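Local coordinates for T-box transcription factor TBX21 (Mus musculus, PDB 5T1J), which binds DNA through its T-box domain and, as a lineage-defining transcription factor, starts Th1 development by activating Th1 genes and repressing the Th2 and Th17 programs, at residues L18-L23 with F44-F49; F63-L68 with Q144-I149; Y97-S102 with V114-L119; A52-T57 with A107-Q112. All coordinates share one frame; numbering follows the deposited sequence.

Interaction 1: L18-L23 with F44-F49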
loop_
_atom_site.group_PDB
_atom_site.type_symbol
_atom_site.label_atom_id
_atom_site.label_comp_id
_atom_site.label_asym_id
_atom_site.label_seq_id
_atom_site.Cartn_x
_atom_site.Cartn_y
_atom_site.Cartn_z
ATOM N N LEU A 18 21.542 -2.518 6.048
ATOM C CA LEU A 18 20.905 -3.826 5.941
ATOM C C LEU A 18 21.429 -4.814 6.978
ATOM O O LEU A 18 22.645 -4.969 7.147
ATOM C CB LEU A 18 21.109 -4.394 4.542
ATOM C CG LEU A 18 20.564 -5.790 4.224
ATOM C CD1 LEU A 18 19.089 -5.869 4.470
ATOM C CD2 LEU A 18 20.838 -6.142 2.767
ATOM N N SER A 19 20.506 -5.509 7.639
ATOM C CA SER A 19 20.864 -6.637 8.495
ATOM C C SER A 19 20.576 -7.892 7.679
ATOM O O SER A 19 19.917 -7.802 6.635
ATOM C CB SER A 19 20.089 -6.626 9.814
ATOM O OG SER A 19 20.479 -7.728 10.624
ATOM N N ASN A 20 21.050 -9.047 8.146
ATOM C CA ASN A 20 21.083 -10.272 7.336
ATOM C C ASN A 20 22.050 -10.027 6.189
ATOM O O ASN A 20 22.073 -10.766 5.206
ATOM C CB ASN A 20 19.725 -10.631 6.716
ATOM C CG ASN A 20 18.658 -10.943 7.733
ATOM O OD1 ASN A 20 18.932 -11.216 8.911
ATOM N ND2 ASN A 20 17.418 -10.950 7.263
ATOM N N HIS A 21 22.802 -8.942 6.318
ATOM C CA HIS A 21 23.620 -8.393 5.256
ATOM C C HIS A 21 24.469 -9.478 4.613
ATOM O O HIS A 21 24.473 -9.640 3.387
ATOM C CB HIS A 21 24.501 -7.281 5.825
ATOM C CG HIS A 21 25.186 -6.446 4.792
ATOM N ND1 HIS A 21 24.754 -6.370 3.480
ATOM C CD2 HIS A 21 26.267 -5.635 4.875
ATOM C CE1 HIS A 21 25.542 -5.556 2.807
ATOM N NE2 HIS A 21 26.473 -5.096 3.630
ATOM N N LEU A 22 25.186 -10.230 5.449
ATOM C CA LEU A 22 25.966 -11.364 4.967
ATOM C C LEU A 22 25.051 -12.384 4.286
ATOM O O LEU A 22 25.390 -12.893 3.224
ATOM C CB LEU A 22 26.801 -11.993 6.107
ATOM C CG LEU A 22 26.287 -12.349 7.519
ATOM C CD1 LEU A 22 25.667 -13.762 7.573
ATOM C CD2 LEU A 22 27.385 -12.180 8.580
ATOM N N LEU A 23 23.876 -12.637 4.863
ATOM C CA LEU A 23 23.000 -13.709 4.379
ATOM C C LEU A 23 22.522 -13.405 2.976
ATOM O O LEU A 23 22.367 -14.302 2.122
ATOM C CB LEU A 23 21.776 -13.873 5.287
ATOM C CG LEU A 23 21.509 -15.291 5.789
ATOM C CD1 LEU A 23 22.580 -15.728 6.812
ATOM C CD2 LEU A 23 20.104 -15.385 6.363
ATOM N N PHE A 44 12.580 -15.467 1.870
ATOM C CA PHE A 44 13.756 -15.905 2.611
ATOM C C PHE A 44 14.965 -15.666 1.754
ATOM O O PHE A 44 15.024 -16.188 0.667
ATOM C CB PHE A 44 13.652 -17.376 2.983
ATOM C CG PHE A 44 14.601 -17.785 4.041
ATOM C CD1 PHE A 44 14.131 -18.158 5.286
ATOM C CD2 PHE A 44 15.987 -17.755 3.832
ATOM C CE1 PHE A 44 15.026 -18.539 6.302
ATOM C CE2 PHE A 44 16.898 -18.142 4.871
ATOM C CZ PHE A 44 16.411 -18.537 6.082
ATOM N N PRO A 45 15.951 -14.905 2.239
ATOM C CA PRO A 45 15.987 -14.309 3.570
ATOM C C PRO A 45 15.224 -12.974 3.588
ATOM O O PRO A 45 15.716 -11.956 3.086
ATOM C CB PRO A 45 17.488 -14.119 3.810
ATOM C CG PRO A 45 18.101 -14.023 2.409
ATOM C CD PRO A 45 17.054 -14.406 1.405
ATOM N N PHE A 46 14.076 -12.962 4.259
ATOM C CA PHE A 46 13.153 -11.841 4.173
ATOM C C PHE A 46 13.759 -10.466 4.499
ATOM O O PHE A 46 14.416 -10.287 5.521
ATOM C CB PHE A 46 11.943 -12.078 5.091
ATOM C CG PHE A 46 12.280 -12.667 6.447
ATOM C CD1 PHE A 46 13.081 -11.967 7.349
ATOM C CD2 PHE A 46 11.698 -13.866 6.866
ATOM C CE1 PHE A 46 13.371 -12.472 8.609
ATOM C CE2 PHE A 46 11.968 -14.373 8.142
ATOM C CZ PHE A 46 12.809 -13.668 9.014
ATOM N N LEU A 47 13.479 -9.496 3.629
ATOM C CA LEU A 47 13.990 -8.137 3.752
ATOM C C LEU A 47 13.857 -7.654 5.191
ATOM O O LEU A 47 12.735 -7.582 5.717
ATOM C CB LEU A 47 13.207 -7.216 2.797
ATOM C CG LEU A 47 13.835 -5.860 2.469
ATOM C CD1 LEU A 47 15.355 -6.024 2.376
ATOM C CD2 LEU A 47 13.275 -5.299 1.168
ATOM N N SER A 48 14.976 -7.289 5.819
ATOM C CA SER A 48 14.941 -6.919 7.246
ATOM C C SER A 48 16.142 -6.113 7.639
ATOM O O SER A 48 17.262 -6.594 7.565
ATOM C CB SER A 48 14.896 -8.150 8.163
ATOM O OG SER A 48 14.003 -9.142 7.690
ATOM N N PHE A 49 15.938 -4.898 8.105
ATOM C CA PHE A 49 17.113 -4.105 8.414
ATOM C C PHE A 49 16.988 -3.014 9.482
ATOM O O PHE A 49 16.238 -3.147 10.448
ATOM C CB PHE A 49 17.656 -3.511 7.110
ATOM C CG PHE A 49 16.610 -2.931 6.195
ATOM C CD1 PHE A 49 15.765 -1.910 6.614
ATOM C CD2 PHE A 49 16.528 -3.379 4.863
ATOM C CE1 PHE A 49 14.837 -1.386 5.742
ATOM C CE2 PHE A 49 15.594 -2.845 3.979
ATOM C CZ PHE A 49 14.754 -1.852 4.423
#
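Leu-18 and Phe-49 form the apolar centre of this contact, their side chains crossing at about a right angle. CD1 of Leu-18 comes in at the edge of the Phe-49 ring, in its plane, and lies 3.6 Å from CD2 of Phe-49. The same methyl also reaches CD1 of Leu-47, at 4.3 Å. At the root of the ring, CB of Phe-49 lies 3.5 Å from CA of Leu-18. Phe-171 and Leu-147 also pack on Phe-49.

A second apolar patch lies at the start of helix 21-29. Here Leu-23 and Pro-45 slide past each other in opposite directions, with CD2 of Leu-23 3.9 Å from CB of Pro-45. The ring of Phe-44 is met more distantly and obliquely by the same methyl. A cis peptide bond joins Phe-44 to Pro-45, and both residues also pack on Phe-27 of the helix.

Toward the polar edge, Asn-20 holds the N-cap position without a capping bond from its side chain. CG of Asn-20 stands anti to the carbonyl carbon (chi1 -63°), and beyond it ND2 approaches O of Phe-46 at 3.5 Å. The backbone link is modest: N of Ser-19 donates a weak bond to O of Ser-48 over 3.4 Å. Strand 16-18, outermost within this chain in the small antiparallel sheet with 48-51 and 114-115, leads into helix 21-29, and its pairing with Phe-49 is loose; sheet and helix both belong to the immunoglobulin-like T-box fold.

Interaction 2: F63-L68 with Q144-I149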
loop_
_atom_site.group_PDB
_atom_site.type_symbol
_atom_site.label_atom_id
_atom_site.label_comp_id
_atom_site.label_asym_id
_atom_site.label_seq_id
_atom_site.Cartn_x
_atom_site.Cartn_y
_atom_site.Cartn_z
ATOM N N PHE A 63 6.740 1.062 3.981
ATOM C CA PHE A 63 6.220 -0.015 3.188
ATOM C C PHE A 63 7.315 -0.434 2.214
ATOM O O PHE A 63 8.227 0.353 1.896
ATOM C CB PHE A 63 4.968 0.404 2.427
ATOM C CG PHE A 63 5.226 1.396 1.307
ATOM C CD1 PHE A 63 4.960 1.070 -0.013
ATOM C CD2 PHE A 63 5.688 2.683 1.588
ATOM C CE1 PHE A 63 5.177 1.998 -1.037
ATOM C CE2 PHE A 63 5.901 3.610 0.562
ATOM C CZ PHE A 63 5.636 3.259 -0.756
ATOM N N VAL A 64 7.200 -1.643 1.686
ATOM C CA VAL A 64 8.189 -2.056 0.748
ATOM C C VAL A 64 7.405 -2.477 -0.458
ATOM O O VAL A 64 6.275 -2.941 -0.333
ATOM C CB VAL A 64 9.088 -3.224 1.297
ATOM C CG1 VAL A 64 8.496 -4.612 0.967
ATOM C CG2 VAL A 64 10.441 -3.161 0.713
ATOM N N ASP A 65 7.976 -2.226 -1.623
ATOM C CA ASP A 65 7.424 -2.700 -2.864
ATOM C C ASP A 65 8.581 -3.361 -3.699
ATOM O O ASP A 65 9.747 -2.900 -3.668
ATOM C CB ASP A 65 6.720 -1.566 -3.575
ATOM C CG ASP A 65 7.665 -0.644 -4.257
ATOM O OD1 ASP A 65 8.758 -0.429 -3.717
ATOM O OD2 ASP A 65 7.338 -0.162 -5.355
ATOM N N VAL A 66 8.286 -4.487 -4.356
ATOM C CA VAL A 66 9.239 -5.153 -5.223
ATOM C C VAL A 66 9.075 -4.772 -6.703
ATOM O O VAL A 66 8.133 -5.205 -7.380
ATOM C CB VAL A 66 9.124 -6.680 -5.057
ATOM C CG1 VAL A 66 7.692 -7.146 -5.275
ATOM C CG2 VAL A 66 10.093 -7.407 -5.994
ATOM N N VAL A 67 9.972 -3.924 -7.196
ATOM C CA VAL A 67 9.945 -3.507 -8.595
ATOM C C VAL A 67 10.635 -4.558 -9.479
ATOM O O VAL A 67 11.527 -5.273 -9.021
ATOM C CB VAL A 67 10.610 -2.134 -8.765
ATOM C CG1 VAL A 67 11.978 -2.141 -8.147
ATOM C CG2 VAL A 67 10.672 -1.719 -10.231
ATOM N N LEU A 68 10.184 -4.676 -10.727
ATOM C CA LEU A 68 10.710 -5.630 -11.711
ATOM C C LEU A 68 11.924 -5.114 -12.500
ATOM O O LEU A 68 11.838 -4.114 -13.225
ATOM C CB LEU A 68 9.568 -5.999 -12.653
ATOM C CG LEU A 68 9.662 -7.010 -13.756
ATOM C CD1 LEU A 68 8.270 -7.538 -13.978
ATOM C CD2 LEU A 68 10.136 -6.271 -14.974
ATOM N N GLN A 144 13.019 -6.907 -7.773
ATOM C CA GLN A 144 13.915 -6.289 -6.813
ATOM C C GLN A 144 13.156 -5.556 -5.712
ATOM O O GLN A 144 12.387 -4.619 -5.976
ATOM C CB GLN A 144 14.867 -5.331 -7.510
ATOM C CG GLN A 144 15.537 -4.370 -6.560
ATOM C CD GLN A 144 16.525 -3.511 -7.271
ATOM O OE1 GLN A 144 16.253 -3.010 -8.360
ATOM N NE2 GLN A 144 17.697 -3.340 -6.672
ATOM N N PRO A 145 13.348 -6.011 -4.466
ATOM C CA PRO A 145 12.765 -5.360 -3.303
ATOM C C PRO A 145 13.311 -3.953 -3.204
ATOM O O PRO A 145 14.507 -3.724 -3.435
ATOM C CB PRO A 145 13.245 -6.225 -2.141
ATOM C CG PRO A 145 13.410 -7.575 -2.740
ATOM C CD PRO A 145 13.971 -7.297 -4.117
ATOM N N ARG A 146 12.427 -3.038 -2.822
ATOM C CA ARG A 146 12.725 -1.626 -2.750
ATOM C C ARG A 146 11.893 -1.039 -1.601
ATOM O O ARG A 146 10.681 -1.265 -1.586
ATOM C CB ARG A 146 12.379 -0.987 -4.097
ATOM C CG ARG A 146 12.737 0.464 -4.210
ATOM C CD ARG A 146 12.357 1.014 -5.570
ATOM N NE ARG A 146 10.912 0.891 -5.793
ATOM C CZ ARG A 146 10.258 1.397 -6.838
ATOM N NH1 ARG A 146 10.904 2.097 -7.763
ATOM N NH2 ARG A 146 8.949 1.218 -6.954
ATOM N N LEU A 147 12.488 -0.302 -0.649
ATOM C CA LEU A 147 11.674 0.303 0.451
ATOM C C LEU A 147 11.730 1.808 0.586
ATOM O O LEU A 147 12.802 2.419 0.527
ATOM C CB LEU A 147 12.043 -0.300 1.814
ATOM C CG LEU A 147 11.759 0.442 3.134
ATOM C CD1 LEU A 147 11.572 -0.521 4.280
ATOM C CD2 LEU A 147 12.934 1.370 3.506
ATOM N N HIS A 148 10.565 2.386 0.875
ATOM C CA HIS A 148 10.449 3.830 0.943
ATOM C C HIS A 148 10.090 4.266 2.315
ATOM O O HIS A 148 9.439 3.545 3.076
ATOM C CB HIS A 148 9.378 4.306 -0.004
ATOM C CG HIS A 148 9.073 3.305 -1.060
ATOM N ND1 HIS A 148 8.381 2.149 -0.781
ATOM C CD2 HIS A 148 9.393 3.253 -2.371
ATOM C CE1 HIS A 148 8.268 1.434 -1.884
ATOM N NE2 HIS A 148 8.873 2.081 -2.865
ATOM N N ILE A 149 10.461 5.500 2.597
ATOM C CA ILE A 149 10.058 6.110 3.827
ATOM C C ILE A 149 9.495 7.489 3.508
ATOM O O ILE A 149 10.216 8.475 3.320
ATOM C CB ILE A 149 11.219 6.145 4.843
ATOM C CG1 ILE A 149 12.470 6.817 4.277
ATOM C CG2 ILE A 149 11.603 4.751 5.211
ATOM C CD1 ILE A 149 13.539 7.048 5.335
#
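Gln-144 pairs with Val-67 through two weak backbone bonds, its N giving to Val-67 O and its O receiving Val-67 N. Its side chain runs extended beyond CG, and NE2 bonds to O of Phe-171. Pro-145 faces Val-66 in a non-hydrogen-bonded pair, where CD of Pro-145 is 4.3 Å from CG2 of Val-66.

Arg-146 returns to a hydrogen-bonded pair: its O accepts N of Asp-65 at 2.9 Å, while its own N gives a weaker bond to Asp-65 O. The side chains repeat the pairing as a salt bridge. The chain bends at chi3 (60°), placing NE beside the carboxylate, and the guanidinium and carboxylate planes lie only 14° apart. NH2 of Arg-146 makes a nearly straight bond of 2.7 Å to the syn lone pair of Asp-65 OD2. Over one face of the guanidinium, above its centre, sits CB of Val-67.

The side chain of Leu-147 crosses that of Val-64 at about a right angle, its CB 3.5 Å from CG2 of Val-64. His-148 then grips O of Phe-63 twice, with backbone N at 3.3 Å along the C=O axis and ND1 from above the carbonyl plane. Its ring forms an offset stack on Phe-63, centroids 4.0 Å apart and planes at 21°.

The face of Val-64, Pro-145 and Leu-147 is packed by Leu-47, Leu-119 and Phe-116. On the other face, Asp-65 touches Arg-61 of the second subunit. Strand 96-105 runs antiparallel along the far edge of strand 59-70, while strands 168-170 and 176-179 pair with 142-151.

Interaction 3: Y97-S102 with V114-L119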
loop_
_atom_site.group_PDB
_atom_site.type_symbol
_atom_site.label_atom_id
_atom_site.label_comp_id
_atom_site.label_asym_id
_atom_site.label_seq_id
_atom_site.Cartn_x
_atom_site.Cartn_y
_atom_site.Cartn_z
ATOM N N TYR A 97 3.698 -3.557 0.061
ATOM C CA TYR A 97 3.561 -4.175 1.369
ATOM C C TYR A 97 4.031 -3.241 2.468
ATOM O O TYR A 97 5.270 -3.164 2.717
ATOM C CB TYR A 97 4.354 -5.473 1.459
ATOM C CG TYR A 97 4.052 -6.295 2.697
ATOM C CD1 TYR A 97 3.113 -7.318 2.661
ATOM C CD2 TYR A 97 4.715 -6.047 3.905
ATOM C CE1 TYR A 97 2.848 -8.077 3.783
ATOM C CE2 TYR A 97 4.452 -6.795 5.031
ATOM C CZ TYR A 97 3.516 -7.810 4.968
ATOM O OH TYR A 97 3.238 -8.570 6.076
ATOM N N VAL A 98 3.045 -2.614 3.133
ATOM C CA VAL A 98 3.215 -1.771 4.311
ATOM C C VAL A 98 3.397 -2.593 5.586
ATOM O O VAL A 98 2.619 -3.521 5.847
ATOM C CB VAL A 98 1.944 -0.780 4.491
ATOM C CG1 VAL A 98 0.634 -1.497 4.244
ATOM C CG2 VAL A 98 1.881 -0.088 5.874
ATOM N N HIS A 99 4.419 -2.253 6.371
ATOM C CA HIS A 99 4.707 -2.895 7.652
ATOM C C HIS A 99 3.478 -3.085 8.540
ATOM O O HIS A 99 2.648 -2.158 8.672
ATOM C CB HIS A 99 5.791 -2.078 8.369
ATOM C CG HIS A 99 6.491 -2.831 9.455
ATOM N ND1 HIS A 99 5.853 -3.754 10.256
ATOM C CD2 HIS A 99 7.816 -2.950 9.737
ATOM C CE1 HIS A 99 6.733 -4.329 11.055
ATOM N NE2 HIS A 99 7.939 -3.869 10.753
ATOM N N PRO A 100 3.293 -4.290 9.118
ATOM C CA PRO A 100 2.107 -4.421 9.986
ATOM C C PRO A 100 1.917 -3.318 11.045
ATOM O O PRO A 100 0.764 -2.957 11.329
ATOM C CB PRO A 100 2.349 -5.764 10.685
ATOM C CG PRO A 100 3.078 -6.552 9.704
ATOM C CD PRO A 100 3.953 -5.587 8.933
ATOM N N ASP A 101 3.036 -2.753 11.514
ATOM C CA ASP A 101 3.083 -1.727 12.558
ATOM C C ASP A 101 3.499 -0.334 12.032
ATOM O O ASP A 101 4.324 0.355 12.651
ATOM C CB ASP A 101 4.045 -2.181 13.654
ATOM C CG ASP A 101 3.634 -3.502 14.287
ATOM O OD1 ASP A 101 4.552 -4.305 14.601
ATOM O OD2 ASP A 101 2.411 -3.754 14.423
ATOM N N SER A 102 2.931 0.045 10.878
ATOM C CA SER A 102 3.045 1.385 10.271
ATOM C C SER A 102 1.671 2.035 10.102
ATOM O O SER A 102 0.717 1.361 9.709
ATOM C CB SER A 102 3.737 1.307 8.903
ATOM O OG SER A 102 3.631 2.522 8.162
ATOM N N VAL A 114 13.177 -3.802 12.193
ATOM C CA VAL A 114 12.103 -3.576 11.216
ATOM C C VAL A 114 12.192 -4.724 10.183
ATOM O O VAL A 114 12.803 -4.637 9.096
ATOM C CB VAL A 114 12.156 -2.176 10.548
ATOM C CG1 VAL A 114 11.661 -1.148 11.497
ATOM C CG2 VAL A 114 13.567 -1.838 10.135
ATOM N N SER A 115 11.559 -5.819 10.580
ATOM C CA SER A 115 11.513 -7.053 9.821
ATOM C C SER A 115 10.301 -7.067 8.895
ATOM O O SER A 115 9.234 -6.462 9.234
ATOM C CB SER A 115 11.491 -8.240 10.793
ATOM O OG SER A 115 10.932 -9.410 10.232
ATOM N N PHE A 116 10.449 -7.720 7.741
ATOM C CA PHE A 116 9.312 -7.933 6.855
ATOM C C PHE A 116 9.133 -9.440 6.698
ATOM O O PHE A 116 8.936 -9.944 5.564
ATOM C CB PHE A 116 9.493 -7.245 5.494
ATOM C CG PHE A 116 9.570 -5.739 5.566
ATOM C CD1 PHE A 116 8.561 -4.966 5.014
ATOM C CD2 PHE A 116 10.634 -5.094 6.180
ATOM C CE1 PHE A 116 8.607 -3.576 5.056
ATOM C CE2 PHE A 116 10.672 -3.692 6.224
ATOM C CZ PHE A 116 9.658 -2.942 5.664
ATOM N N GLY A 117 9.271 -10.151 7.828
ATOM C CA GLY A 117 9.290 -11.606 7.865
ATOM C C GLY A 117 8.027 -12.372 7.482
ATOM O O GLY A 117 8.059 -13.604 7.334
ATOM N N LYS A 118 6.907 -11.673 7.299
ATOM C CA LYS A 118 5.692 -12.394 6.917
ATOM C C LYS A 118 5.164 -12.045 5.526
ATOM O O LYS A 118 4.170 -12.656 5.071
ATOM C CB LYS A 118 4.598 -12.188 7.958
ATOM C CG LYS A 118 5.158 -11.939 9.319
ATOM C CD LYS A 118 4.289 -12.572 10.394
ATOM C CE LYS A 118 5.215 -13.097 11.495
ATOM N NZ LYS A 118 4.611 -14.070 12.436
ATOM N N LEU A 119 5.824 -11.084 4.869
ATOM C CA LEU A 119 5.473 -10.683 3.524
ATOM C C LEU A 119 5.273 -11.939 2.748
ATOM O O LEU A 119 6.206 -12.684 2.663
ATOM C CB LEU A 119 6.582 -9.827 2.941
ATOM C CG LEU A 119 6.227 -8.938 1.767
ATOM C CD1 LEU A 119 7.330 -7.921 1.490
ATOM C CD2 LEU A 119 5.907 -9.773 0.561
#
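Tyr-97 and His-99, at a point where strand 96-105 is interrupted by a type I turn, meet strand 114-115 and the turn that follows it, from Phe-116 to Leu-119. Leu-119 lies over one face of the Tyr-97 ring in a CH-pi contact, its CG 3.7 Å from the ring centroid and 19° off the normal. The two side chains slide past each other in opposite directions. Beside them CD1 of Phe-116 touches CD2 of Tyr-97 at 4.1 Å, and the edge of the Phe-116 ring faces the carbonyl oxygen of Tyr-97.

With CG anti to the backbone N (chi1 -161°), the His-99 ring presents its edge to the face of Phe-116, centroids 5.4 Å apart and planes at 50°. N of Asp-101 donates to ND1 of His-99 at 3.2 Å, from well out of the ring plane, and Trp-109 meets the same ring. In the other segment OG of Ser-115 accepts from N of Gly-117, at 3.0 Å, closing an ST turn. No hydrogen bond joins the two segments. The contact ties strand 96-105 of the larger sheet to strand 114-115 of the small sheet, in the immunoglobulin-like T-box fold.

Interaction 4: A52-T57 with A107-Q112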
loop_
_atom_site.group_PDB
_atom_site.type_symbol
_atom_site.label_atom_id
_atom_site.label_comp_id
_atom_site.label_asym_id
_atom_site.label_seq_id
_atom_site.Cartn_x
_atom_site.Cartn_y
_atom_site.Cartn_z
ATOM N N ALA A 52 18.216 4.858 10.452
ATOM C CA ALA A 52 18.666 6.007 11.224
ATOM C C ALA A 52 18.554 7.283 10.392
ATOM O O ALA A 52 18.301 7.235 9.179
ATOM C CB ALA A 52 20.103 5.802 11.704
ATOM N N GLY A 53 18.701 8.422 11.064
ATOM C CA GLY A 53 18.672 9.720 10.414
ATOM C C GLY A 53 17.307 10.370 10.518
ATOM O O GLY A 53 17.013 11.367 9.850
ATOM N N LEU A 54 16.460 9.784 11.356
ATOM C CA LEU A 54 15.109 10.286 11.526
ATOM C C LEU A 54 14.963 10.983 12.910
ATOM O O LEU A 54 15.810 10.794 13.795
ATOM C CB LEU A 54 14.133 9.118 11.285
ATOM C CG LEU A 54 14.205 7.870 12.167
ATOM C CD1 LEU A 54 13.575 8.249 13.504
ATOM C CD2 LEU A 54 13.540 6.627 11.558
ATOM N N GLU A 55 13.900 11.776 13.092
ATOM C CA GLU A 55 13.606 12.433 14.387
ATOM C C GLU A 55 12.497 11.733 15.193
ATOM O O GLU A 55 11.498 11.290 14.631
ATOM C CB GLU A 55 13.276 13.922 14.177
ATOM C CG GLU A 55 12.936 14.320 12.748
ATOM C CD GLU A 55 13.189 15.796 12.490
ATOM O OE1 GLU A 55 13.674 16.498 13.409
ATOM O OE2 GLU A 55 12.920 16.251 11.359
ATOM N N PRO A 56 12.668 11.665 16.529
ATOM C CA PRO A 56 11.916 10.782 17.432
ATOM C C PRO A 56 10.420 11.029 17.487
ATOM O O PRO A 56 9.648 10.075 17.431
ATOM C CB PRO A 56 12.520 11.082 18.812
ATOM C CG PRO A 56 13.791 11.796 18.555
ATOM C CD PRO A 56 13.586 12.541 17.280
ATOM N N THR A 57 10.026 12.294 17.598
ATOM C CA THR A 57 8.624 12.646 17.784
ATOM C C THR A 57 7.979 13.117 16.480
ATOM O O THR A 57 6.826 13.550 16.466
ATOM C CB THR A 57 8.496 13.726 18.856
ATOM O OG1 THR A 57 9.200 14.900 18.438
ATOM C CG2 THR A 57 9.015 13.214 20.192
ATOM N N ALA A 107 11.088 7.094 16.680
ATOM C CA ALA A 107 11.786 6.294 17.670
ATOM C C ALA A 107 11.399 4.825 17.527
ATOM O O ALA A 107 12.256 3.944 17.650
ATOM C CB ALA A 107 11.480 6.788 19.063
ATOM N N HIS A 108 10.127 4.559 17.229
ATOM C CA HIS A 108 9.686 3.181 17.021
ATOM C C HIS A 108 10.339 2.530 15.813
ATOM O O HIS A 108 10.535 1.313 15.779
ATOM C CB HIS A 108 8.177 3.102 16.883
ATOM C CG HIS A 108 7.644 1.714 16.715
ATOM N ND1 HIS A 108 7.140 0.981 17.766
ATOM C CD2 HIS A 108 7.469 0.952 15.608
ATOM C CE1 HIS A 108 6.715 -0.188 17.322
ATOM N NE2 HIS A 108 6.899 -0.229 16.016
ATOM N N TRP A 109 10.700 3.312 14.815
ATOM C CA TRP A 109 11.477 2.697 13.767
ATOM C C TRP A 109 12.862 2.395 14.316
ATOM O O TRP A 109 13.271 1.240 14.329
ATOM C CB TRP A 109 11.508 3.560 12.516
ATOM C CG TRP A 109 10.176 3.584 11.813
ATOM C CD1 TRP A 109 9.593 4.658 11.220
ATOM C CD2 TRP A 109 9.244 2.491 11.661
ATOM N NE1 TRP A 109 8.377 4.304 10.683
ATOM C CE2 TRP A 109 8.140 2.980 10.944
ATOM C CE3 TRP A 109 9.245 1.145 12.049
ATOM C CZ2 TRP A 109 7.049 2.179 10.613
ATOM C CZ3 TRP A 109 8.168 0.353 11.720
ATOM C CH2 TRP A 109 7.085 0.869 11.009
ATOM N N MET A 110 13.566 3.418 14.788
ATOM C CA MET A 110 14.904 3.225 15.324
ATOM C C MET A 110 14.999 2.239 16.506
ATOM O O MET A 110 16.079 1.643 16.708
ATOM C CB MET A 110 15.463 4.580 15.711
ATOM C CG MET A 110 15.422 5.530 14.557
ATOM S SD MET A 110 16.304 7.034 14.920
ATOM C CE MET A 110 15.553 7.512 16.483
ATOM N N ARG A 111 13.889 2.061 17.245
ATOM C CA ARG A 111 13.726 0.950 18.202
ATOM C C ARG A 111 14.656 -0.240 18.096
ATOM O O ARG A 111 15.642 -0.420 18.815
ATOM C CB ARG A 111 12.333 0.333 18.024
ATOM C CG ARG A 111 11.093 0.830 18.739
ATOM C CD ARG A 111 10.176 -0.408 18.808
ATOM N NE ARG A 111 9.690 -0.658 17.438
ATOM C CZ ARG A 111 9.557 -1.855 16.852
ATOM N NH1 ARG A 111 9.898 -2.963 17.500
ATOM N NH2 ARG A 111 9.117 -1.949 15.592
ATOM N N GLN A 112 14.227 -1.050 17.144
ATOM C CA GLN A 112 14.590 -2.417 16.969
ATOM C C GLN A 112 14.405 -2.795 15.525
ATOM O O GLN A 112 14.208 -1.953 14.643
ATOM C CB GLN A 112 13.679 -3.310 17.804
ATOM C CG GLN A 112 13.989 -3.436 19.266
ATOM C CD GLN A 112 13.260 -4.616 19.862
ATOM O OE1 GLN A 112 12.102 -4.504 20.286
ATOM N NE2 GLN A 112 13.921 -5.774 19.862
#
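Leu-54 projects as a bump from the loop between strands 48-51 and 59-70 into a shallow hollow on helix 106-111, a loop-on-helix contact at the surface of the T-box domain. Its CG stands between the backbone N and the carbonyl carbon (chi1 60°), and both methyls lie against Met-110. CD2 also meets CB of Trp-109 at 3.8 Å, lying near the plane of the indole at its edge. CD1 lies against CG, SD and CE of Met-110, with N of Ala-107 a little farther off. Met-110 forms one wall of the hollow; its chain slides past Leu-54 in the opposite direction, with CG of Met-110 3.6 Å from CG of Leu-54.

A second, flatter fit lies at the other end of the loop. The ring of Pro-56 rests beside the small bump of Ala-107, CB to CB at 4.4 Å, and O of Pro-56 may take a weak hydrogen bond from N of Ala-107. The side chain of Tyr-60 touches Leu-54, and its carbonyl oxygen accepts a hydrogen bond from NE1 of Trp-109. A bend at chi3 of Met-110 (-52°) sets CE alongside the leucine, 3.7 Å from CD1 of Leu-54.

Interactions 2 and 3 are buried, interaction 1 partly so, and interaction 4 lies at the surface. Interactions 2 and 3 share a sheet, as Val-64 N probably bonds to Tyr-97 O, and both touch the second subunit. Interaction 1 belongs to the smaller sheet, yet its Leu-47 and Phe-49 pack on Val-64, Pro-145 and Leu-147 of interaction 2. Interaction 4 is tied to interaction 3 through Trp-109, which packs on His-99 and Val-114. Chemistry follows place: a paired backbone, salt bridge and aromatic stack in interaction 2; aromatic and CH-pi contacts without a hydrogen bond across interaction 3; apolar contacts with one weak backbone bond each in interactions 1 and 4.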